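PDB 5DZS: shikimate dehydrogenase (NADP(+)) from Peptoclostridium difficile, which probably catalyses the reversible NADPH-linked reduction of 3-dehydroshikimate to shikimate, a step of chorismate and hence aromatic amino acid biosynthesis. Local coordinates for residues G118-I123 against K174-L179; D204-L209 against M225-C230; I114-K119 against T135-S140. One frame throughout, in Å; residues are numbered along the deposited sequence.

Interaction 1: residues G118-I123 against K174-L179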
loop_
_atom_site.group_PDB
_atom_site.type_symbol
_atom_site.label_atom_id
_atom_site.label_comp_id
_atom_site.label_asym_id
_atom_site.label_seq_id
_atom_site.Cartn_x
_atom_site.Cartn_y
_atom_site.Cartn_z
ATOM N N GLY B 118 16.510 14.588 20.013
ATOM C CA GLY B 118 17.602 14.974 20.906
ATOM C C GLY B 118 17.747 14.173 22.190
ATOM O O GLY B 118 18.445 14.602 23.112
ATOM N N LYS B 119 17.117 13.000 22.258
ATOM C CA LYS B 119 17.190 12.187 23.470
ATOM C C LYS B 119 18.227 11.069 23.391
ATOM O O LYS B 119 18.885 10.879 22.370
ATOM C CB LYS B 119 15.812 11.638 23.811
ATOM C CG LYS B 119 14.852 12.745 24.194
ATOM C CD LYS B 119 13.533 12.206 24.694
ATOM C CE LYS B 119 12.618 13.355 25.092
ATOM N NZ LYS B 119 11.254 12.879 25.445
ATOM N N VAL B 120 18.394 10.369 24.507
ATOM C CA VAL B 120 19.320 9.248 24.602
ATOM C C VAL B 120 18.458 8.019 24.825
ATOM O O VAL B 120 17.606 8.010 25.717
ATOM C CB VAL B 120 20.308 9.403 25.782
ATOM C CG1 VAL B 120 21.237 8.193 25.875
ATOM C CG2 VAL B 120 21.116 10.687 25.647
ATOM N N ALA B 121 18.657 6.990 24.005
ATOM C CA ALA B 121 17.870 5.765 24.124
ATOM C C ALA B 121 18.728 4.526 24.022
ATOM O O ALA B 121 19.799 4.521 23.395
ATOM C CB ALA B 121 16.778 5.724 23.063
ATOM N N VAL B 122 18.232 3.470 24.652
ATOM C CA VAL B 122 18.857 2.176 24.618
ATOM C C VAL B 122 17.813 1.179 24.145
ATOM O O VAL B 122 16.685 1.173 24.644
ATOM C CB VAL B 122 19.352 1.733 26.003
ATOM C CG1 VAL B 122 19.804 0.272 25.983
ATOM C CG2 VAL B 122 20.472 2.641 26.464
ATOM N N ILE B 123 18.188 0.370 23.162
ATOM C CA ILE B 123 17.344 -0.725 22.693
ATOM C C ILE B 123 17.930 -2.015 23.248
ATOM O O ILE B 123 19.135 -2.270 23.107
ATOM C CB ILE B 123 17.332 -0.854 21.161
ATOM C CG1 ILE B 123 16.688 0.381 20.522
ATOM C CG2 ILE B 123 16.578 -2.127 20.752
ATOM C CD1 ILE B 123 16.914 0.491 19.029
ATOM N N LYS B 174 23.242 6.124 31.372
ATOM C CA LYS B 174 22.081 6.857 31.846
ATOM C C LYS B 174 21.440 7.503 30.612
ATOM O O LYS B 174 22.135 8.092 29.784
ATOM C CB LYS B 174 22.491 7.915 32.872
ATOM C CG LYS B 174 23.379 7.367 33.987
ATOM C CD LYS B 174 23.850 8.425 34.981
ATOM C CE LYS B 174 22.802 8.787 36.026
ATOM N NZ LYS B 174 21.589 9.460 35.488
ATOM N N GLY B 175 20.125 7.380 30.476
ATOM C CA GLY B 175 19.441 7.966 29.329
ATOM C C GLY B 175 17.977 8.263 29.567
ATOM O O GLY B 175 17.471 8.127 30.679
ATOM N N ASP B 176 17.301 8.673 28.502
ATOM C CA ASP B 176 15.880 9.004 28.553
ATOM C C ASP B 176 14.982 7.785 28.397
ATOM O O ASP B 176 14.092 7.549 29.210
ATOM C CB ASP B 176 15.541 9.985 27.426
ATOM C CG ASP B 176 16.244 11.312 27.587
ATOM O OD1 ASP B 176 15.837 12.077 28.483
ATOM O OD2 ASP B 176 17.180 11.601 26.809
ATOM N N ILE B 177 15.228 7.014 27.340
ATOM C CA ILE B 177 14.380 5.886 26.979
ATOM C C ILE B 177 15.089 4.542 26.933
ATOM O O ILE B 177 16.206 4.433 26.421
ATOM C CB ILE B 177 13.803 6.113 25.559
ATOM C CG1 ILE B 177 12.901 7.352 25.537
ATOM C CG2 ILE B 177 13.044 4.887 25.067
ATOM C CD1 ILE B 177 12.619 7.871 24.141
ATOM N N ILE B 178 14.444 3.529 27.498
ATOM C CA ILE B 178 14.923 2.157 27.374
ATOM C C ILE B 178 13.765 1.353 26.777
ATOM O O ILE B 178 12.644 1.322 27.316
ATOM C CB ILE B 178 15.493 1.573 28.686
ATOM C CG1 ILE B 178 16.131 0.198 28.423
ATOM C CG2 ILE B 178 14.441 1.513 29.786
ATOM C CD1 ILE B 178 16.953 -0.318 29.590
ATOM N N LEU B 179 14.056 0.707 25.658
ATOM C CA LEU B 179 13.059 -0.046 24.906
ATOM C C LEU B 179 13.426 -1.530 24.864
ATOM O O LEU B 179 14.553 -1.905 24.469
ATOM C CB LEU B 179 12.931 0.555 23.516
ATOM C CG LEU B 179 11.874 -0.064 22.574
ATOM C CD1 LEU B 179 11.332 0.964 21.599
ATOM C CD2 LEU B 179 12.412 -1.277 21.835
#

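Interaction 2: residues D204-L209 against M225-C230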
loop_
_atom_site.group_PDB
_atom_site.type_symbol
_atom_site.label_atom_id
_atom_site.label_comp_id
_atom_site.label_asym_id
_atom_site.label_seq_id
_atom_site.Cartn_x
_atom_site.Cartn_y
_atom_site.Cartn_z
ATOM N N ASP B 204 14.178 7.332 32.218
ATOM C CA ASP B 204 12.922 8.029 32.526
ATOM C C ASP B 204 11.685 7.373 31.917
ATOM O O ASP B 204 10.596 7.442 32.494
ATOM C CB ASP B 204 12.977 9.469 32.000
ATOM C CG ASP B 204 13.993 10.326 32.721
ATOM O OD1 ASP B 204 14.284 10.070 33.911
ATOM O OD2 ASP B 204 14.486 11.287 32.096
ATOM N N ILE B 205 11.858 6.744 30.754
ATOM C CA ILE B 205 10.739 6.147 30.014
ATOM C C ILE B 205 11.062 4.710 29.627
ATOM O O ILE B 205 12.154 4.436 29.123
ATOM C CB ILE B 205 10.472 6.947 28.720
ATOM C CG1 ILE B 205 10.229 8.432 29.055
ATOM C CG2 ILE B 205 9.303 6.349 27.944
ATOM C CD1 ILE B 205 10.182 9.338 27.842
ATOM N N LEU B 206 10.143 3.796 29.923
ATOM C CA LEU B 206 10.292 2.402 29.538
ATOM C C LEU B 206 9.272 2.052 28.476
ATOM O O LEU B 206 8.083 2.310 28.645
ATOM C CB LEU B 206 10.081 1.437 30.706
ATOM C CG LEU B 206 11.187 1.257 31.735
ATOM C CD1 LEU B 206 11.320 2.504 32.587
ATOM C CD2 LEU B 206 10.868 0.041 32.594
ATOM N N ILE B 207 9.733 1.453 27.385
ATOM C CA ILE B 207 8.833 0.993 26.340
ATOM C C ILE B 207 9.033 -0.503 26.187
ATOM O O ILE B 207 10.146 -0.967 25.954
ATOM C CB ILE B 207 9.094 1.702 24.997
ATOM C CG1 ILE B 207 8.878 3.213 25.173
ATOM C CG2 ILE B 207 8.185 1.133 23.909
ATOM C CD1 ILE B 207 9.279 4.035 23.971
ATOM N N ASP B 208 7.958 -1.266 26.339
ATOM C CA ASP B 208 8.057 -2.715 26.183
ATOM C C ASP B 208 7.220 -3.134 24.984
ATOM O O ASP B 208 6.033 -2.879 24.956
ATOM C CB ASP B 208 7.578 -3.420 27.461
ATOM C CG ASP B 208 8.017 -4.883 27.530
ATOM O OD1 ASP B 208 8.539 -5.415 26.518
ATOM O OD2 ASP B 208 7.861 -5.489 28.611
ATOM N N LEU B 209 7.838 -3.767 23.994
ATOM C CA LEU B 209 7.083 -4.197 22.814
ATOM C C LEU B 209 6.225 -5.417 23.112
ATOM O O LEU B 209 5.316 -5.750 22.340
ATOM C CB LEU B 209 8.004 -4.445 21.622
ATOM C CG LEU B 209 8.849 -3.245 21.179
ATOM C CD1 LEU B 209 9.590 -3.538 19.880
ATOM C CD2 LEU B 209 8.010 -1.977 21.052
ATOM N N MET B 225 8.691 2.780 40.326
ATOM C CA MET B 225 9.578 3.934 40.475
ATOM C C MET B 225 8.942 5.205 39.915
ATOM O O MET B 225 9.606 6.238 39.806
ATOM C CB MET B 225 10.886 3.695 39.732
ATOM C CG MET B 225 11.664 2.479 40.177
ATOM S SD MET B 225 13.146 2.332 39.168
ATOM C CE MET B 225 13.896 0.896 39.902
ATOM N N GLY B 226 7.664 5.128 39.555
ATOM C CA GLY B 226 6.966 6.278 38.994
ATOM C C GLY B 226 7.471 6.668 37.613
ATOM O O GLY B 226 7.258 7.798 37.168
ATOM N N LYS B 227 8.139 5.743 36.928
ATOM C CA LYS B 227 8.653 6.030 35.591
ATOM C C LYS B 227 7.511 5.962 34.603
ATOM O O LYS B 227 6.465 5.389 34.902
ATOM C CB LYS B 227 9.751 5.031 35.193
ATOM C CG LYS B 227 10.968 5.027 36.114
ATOM C CD LYS B 227 11.677 6.378 36.132
ATOM C CE LYS B 227 12.807 6.441 37.156
ATOM N NZ LYS B 227 13.924 5.501 36.874
ATOM N N LYS B 228 7.700 6.579 33.439
ATOM C CA LYS B 228 6.699 6.531 32.374
ATOM C C LYS B 228 6.835 5.170 31.693
ATOM O O LYS B 228 7.937 4.767 31.338
ATOM C CB LYS B 228 6.905 7.681 31.382
ATOM C CG LYS B 228 5.886 7.740 30.254
ATOM C CD LYS B 228 6.045 9.016 29.440
ATOM C CE LYS B 228 5.210 9.000 28.165
ATOM N NZ LYS B 228 3.764 8.733 28.400
ATOM N N THR B 229 5.725 4.449 31.560
ATOM C CA THR B 229 5.727 3.126 30.922
ATOM C C THR B 229 4.721 3.024 29.788
ATOM O O THR B 229 3.709 3.712 29.776
ATOM C CB THR B 229 5.378 2.009 31.920
ATOM O OG1 THR B 229 4.075 2.245 32.478
ATOM C CG2 THR B 229 6.412 1.926 33.015
ATOM N N CYS B 230 5.005 2.129 28.843
ATOM C CA CYS B 230 4.138 1.905 27.701
ATOM C C CYS B 230 4.303 0.452 27.279
ATOM O O CYS B 230 5.442 0.009 27.087
ATOM C CB CYS B 230 4.556 2.842 26.574
ATOM S SG CYS B 230 3.550 2.736 25.089
#

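Interaction 3: residues I114-K119 against T135-S140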
loop_
_atom_site.group_PDB
_atom_site.type_symbol
_atom_site.label_atom_id
_atom_site.label_comp_id
_atom_site.label_asym_id
_atom_site.label_seq_id
_atom_site.Cartn_x
_atom_site.Cartn_y
_atom_site.Cartn_z
ATOM N N ILE B 114 5.519 10.669 23.099
ATOM C CA ILE B 114 6.947 10.549 23.363
ATOM C C ILE B 114 7.729 11.029 22.135
ATOM O O ILE B 114 7.713 10.382 21.077
ATOM C CB ILE B 114 7.358 9.101 23.699
ATOM C CG1 ILE B 114 6.600 8.584 24.923
ATOM C CG2 ILE B 114 8.860 9.024 23.950
ATOM C CD1 ILE B 114 6.734 7.090 25.134
ATOM N N ASP B 115 8.395 12.175 22.278
ATOM C CA ASP B 115 9.223 12.736 21.216
ATOM C C ASP B 115 10.649 12.306 21.526
ATOM O O ASP B 115 11.157 12.597 22.604
ATOM C CB ASP B 115 9.109 14.266 21.209
ATOM C CG ASP B 115 9.928 14.922 20.108
ATOM O OD1 ASP B 115 10.261 14.254 19.105
ATOM O OD2 ASP B 115 10.228 16.129 20.250
ATOM N N VAL B 116 11.296 11.618 20.592
ATOM C CA VAL B 116 12.656 11.115 20.818
ATOM C C VAL B 116 13.735 12.106 20.366
ATOM O O VAL B 116 14.929 11.853 20.544
ATOM C CB VAL B 116 12.882 9.743 20.129
ATOM C CG1 VAL B 116 11.744 8.782 20.463
ATOM C CG2 VAL B 116 12.997 9.886 18.624
ATOM N N GLN B 117 13.303 13.221 19.780
ATOM C CA GLN B 117 14.207 14.276 19.307
ATOM C C GLN B 117 15.229 14.681 20.365
ATOM O O GLN B 117 14.862 15.066 21.470
ATOM C CB GLN B 117 13.386 15.509 18.900
ATOM C CG GLN B 117 14.198 16.747 18.541
ATOM C CD GLN B 117 15.112 16.537 17.349
ATOM O OE1 GLN B 117 14.820 15.735 16.465
ATOM N NE2 GLN B 117 16.216 17.277 17.309
ATOM N N GLY B 118 16.510 14.588 20.013
ATOM C CA GLY B 118 17.602 14.974 20.906
ATOM C C GLY B 118 17.747 14.173 22.190
ATOM O O GLY B 118 18.445 14.602 23.112
ATOM N N LYS B 119 17.117 13.000 22.258
ATOM C CA LYS B 119 17.190 12.187 23.470
ATOM C C LYS B 119 18.227 11.069 23.391
ATOM O O LYS B 119 18.885 10.879 22.370
ATOM C CB LYS B 119 15.812 11.638 23.811
ATOM C CG LYS B 119 14.852 12.745 24.194
ATOM C CD LYS B 119 13.533 12.206 24.694
ATOM C CE LYS B 119 12.618 13.355 25.092
ATOM N NZ LYS B 119 11.254 12.879 25.445
ATOM N N THR B 135 16.011 2.048 13.322
ATOM C CA THR B 135 15.672 2.837 12.134
ATOM C C THR B 135 14.766 4.018 12.515
ATOM O O THR B 135 15.011 5.164 12.106
ATOM C CB THR B 135 15.002 1.945 11.061
ATOM O OG1 THR B 135 15.843 0.817 10.771
ATOM C CG2 THR B 135 14.751 2.716 9.771
ATOM N N TYR B 136 13.735 3.737 13.306
ATOM C CA TYR B 136 12.810 4.775 13.753
ATOM C C TYR B 136 13.505 5.840 14.597
ATOM O O TYR B 136 13.351 7.040 14.333
ATOM C CB TYR B 136 11.645 4.160 14.538
ATOM C CG TYR B 136 10.786 5.199 15.202
ATOM C CD1 TYR B 136 9.862 5.924 14.474
ATOM C CD2 TYR B 136 10.919 5.472 16.553
ATOM C CE1 TYR B 136 9.081 6.889 15.081
ATOM C CE2 TYR B 136 10.151 6.440 17.173
ATOM C CZ TYR B 136 9.232 7.144 16.437
ATOM O OH TYR B 136 8.468 8.115 17.069
ATOM N N PHE B 137 14.249 5.415 15.618
ATOM C CA PHE B 137 14.949 6.371 16.487
ATOM C C PHE B 137 15.906 7.302 15.709
ATOM O O PHE B 137 15.934 8.509 15.955
ATOM C CB PHE B 137 15.740 5.662 17.605
ATOM C CG PHE B 137 14.904 5.141 18.757
ATOM C CD1 PHE B 137 13.960 5.934 19.391
ATOM C CD2 PHE B 137 15.167 3.890 19.298
ATOM C CE1 PHE B 137 13.239 5.454 20.481
ATOM C CE2 PHE B 137 14.458 3.406 20.388
ATOM C CZ PHE B 137 13.492 4.181 20.979
ATOM N N ILE B 138 16.691 6.738 14.793
ATOM C CA ILE B 138 17.652 7.518 13.995
ATOM C C ILE B 138 16.951 8.531 13.094
ATOM O O ILE B 138 17.396 9.673 12.969
ATOM C CB ILE B 138 18.533 6.617 13.100
ATOM C CG1 ILE B 138 19.378 5.647 13.942
ATOM C CG2 ILE B 138 19.438 7.464 12.212
ATOM C CD1 ILE B 138 20.487 6.292 14.745
ATOM N N ASP B 139 15.875 8.102 12.447
ATOM C CA ASP B 139 15.110 8.995 11.585
ATOM C C ASP B 139 14.455 10.113 12.386
ATOM O O ASP B 139 14.254 11.212 11.870
ATOM C CB ASP B 139 14.018 8.226 10.842
ATOM C CG ASP B 139 14.565 7.281 9.786
ATOM O OD1 ASP B 139 15.776 7.332 9.452
ATOM O OD2 ASP B 139 13.762 6.485 9.268
ATOM N N SER B 140 14.123 9.833 13.645
ATOM C CA SER B 140 13.437 10.811 14.497
ATOM C C SER B 140 14.366 11.771 15.245
ATOM O O SER B 140 13.910 12.518 16.108
ATOM C CB SER B 140 12.526 10.096 15.492
ATOM O OG SER B 140 11.542 9.334 14.821
HETATM O O HOH W 1 11.306 13.567 15.970
#

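Interaction 1: residues G118-I123 against K174-L179
Two neighbouring strands in the middle of the six-stranded parallel sheet, 120-124 and 177-180, are zipped together here, with an aspartate closing the end where they enter the sheet. Asp-176, its CG beside the backbone N (chi1 -64°), presents the anti lone pair of OD2 to Val-120 N at 2.9 Å. Val-120 O takes two donors: Ile-177 N lies in its carbonyl plane at 3.0 Å, while Asp-176 N stands above that plane. Aspartate suits this site because its short chain puts a carboxylate oxygen across the gap, at an N-H of the neighbouring strand. The extended Lys-119 chain crosses it at about a right angle, CB 3.3 Å from Asp-176 OD2, but NZ is 5.6 Å from Asp-176 OD1, not in contact, and bonds weakly to Asp-115 O. Gly-175, lacking a side chain, lets its CA sit 3.9 Å from Val-120 CG1.

Beyond this the ladder is regular, Val-122 N bonding to Ile-177 O and Leu-179 N approaching Val-122 O nearly along the C=O axis, both at 2.9 Å. These are the first and fourth strands of a Rossmann-type sheet (order 3-2-1-4-5-6); the chain crosses over from edge strand 163-166 to 177-180. Small Ala-121 shares one face with Ile-123, Ile-177 and Leu-179, and Phe-137 of helix 128-139 packs on Ile-123 and Leu-179. Branched Val-122 and Ile-178 fill the other, against Phe-203.

Interaction 2: residues D204-L209 against M225-C230
No aromatic ring takes part; the flat groups are the peptide units of two parallel strands, which meet edge to edge through alternate N-H and C=O groups, with side chains above and below. Lys-228 N lies in the carbonyl plane of Asp-204 O at 3.2 Å, whereas Leu-206 N comes nearly along the C=O axis of Lys-228 O at 2.8 Å. The ladder loosens at Cys-230 N, whose bond to Leu-206 O is weak (N-H...O 128°), and tightens again where Asp-208 N meets Cys-230 O at 2.9 Å, almost straight at 176°.

Ile-205, Ile-207, Lys-228 and Cys-230 share one face of the sheet. There Ile-205 and Lys-228 run side by side, with CG1 of the isoleucine 4.1 Å from CB of the lysine, so the lysine lends its methylenes to the apolar layer while its far end leads away, NZ bonding weakly to Ala-112 O. Leu-206 and Thr-229 are on the other face; just before the strand, Lys-227 crosses Leu-206 obliquely, its CB 4.0 Å from Leu-206 CD1. The Lys-227 chain bends at chi2 (-62°) and chi4, bringing NZ to the carbonyl oxygens of Phe-203 and Gln-201. Asp-208 is buried, but Asn-180, Thr-216 and Ile-210 N satisfy its carboxylate; next comes Leu-209, predicted to bind NADP(+).

Strand 205-208, helix 217-224 and strand 228-230 form a beta-alpha-beta unit, and Gly-226, with positive phi, is the C-prime residue of the Schellman motif ending its helix. That helix packs on Leu-206 and Asp-208, helix 101-111 lies against Ile-207 and Cys-230, and strand 177-180 flanks 205-208.

Interaction 3: residues I114-K119 against T135-S140
Val-116 points toward the last turn of helix 128-139, and its CG1 methyl carries the packing. CG1, anti to the carbonyl carbon (chi1 of CG1 -49°), meets Phe-137 at the ring edge, in plane, 3.6 Å from CE1, the two side chains crossing at about a right angle. The same methyl lies obliquely beside the Tyr-136 ring, with CE2 at 4.3 Å. CG2, in the crowded position between backbone N and carbonyl carbon, is on the Ser-140 side. A compact branched valine suits this spot, since one methyl can touch two aromatic rings at once.

Ser-140 is the first residue to leave helical geometry. Its OG, beside the backbone N, donates to Tyr-136 O at 3.0 Å, from above the carbonyl plane. Ser-140 N also donates to Tyr-136 O, so this one oxygen is gripped twice by the same residue. The hydroxyl thus lies over one face of the Tyr-136 ring, 3.4 Å above its plane and offset toward the rim. Serine fits because it can fold its polar group back onto the helix. A water donates to Ser-140 O at 2.8 Å and reaches Asp-115 OD1 by a weak bond, a loose bridge from loop to helix end.

The loop ends in a type II beta turn from Val-116 to Lys-119, closed by Lys-119 N to Val-116 O at 3.0 Å, with Gly-118 supplying the positive phi of its third position. The turn leads into strand 120-124, and the whole joins the entrance of the first strand of a Rossmann fold to the C-terminal end of the helix that follows it.

How the interactions relate
All three contacts lie on one Rossmann-type domain, probably the NADP-binding one. Along the chain, interactions 1 and 3 start from the same stretch, sharing Gly-118 and Lys-119; both close before interaction 2 opens. Interactions 1 and 2, with centres 11 Å apart, are successive pairings in one parallel sheet, since strands 177-180 and 205-208 are neighbours. Interaction 3 is centred 9 Å from interaction 1 and 16 Å from interaction 2, on the face where CD1 of Ile-177 packs on Val-116 and Ile-114, and Ile-114 meets Ile-205 and Lys-228. Helix 128-139 and the loop before strand 120-124 thus cover one face of the sheet, whose strand 205-208 leads to Leu-209, a predicted NADP(+) contact.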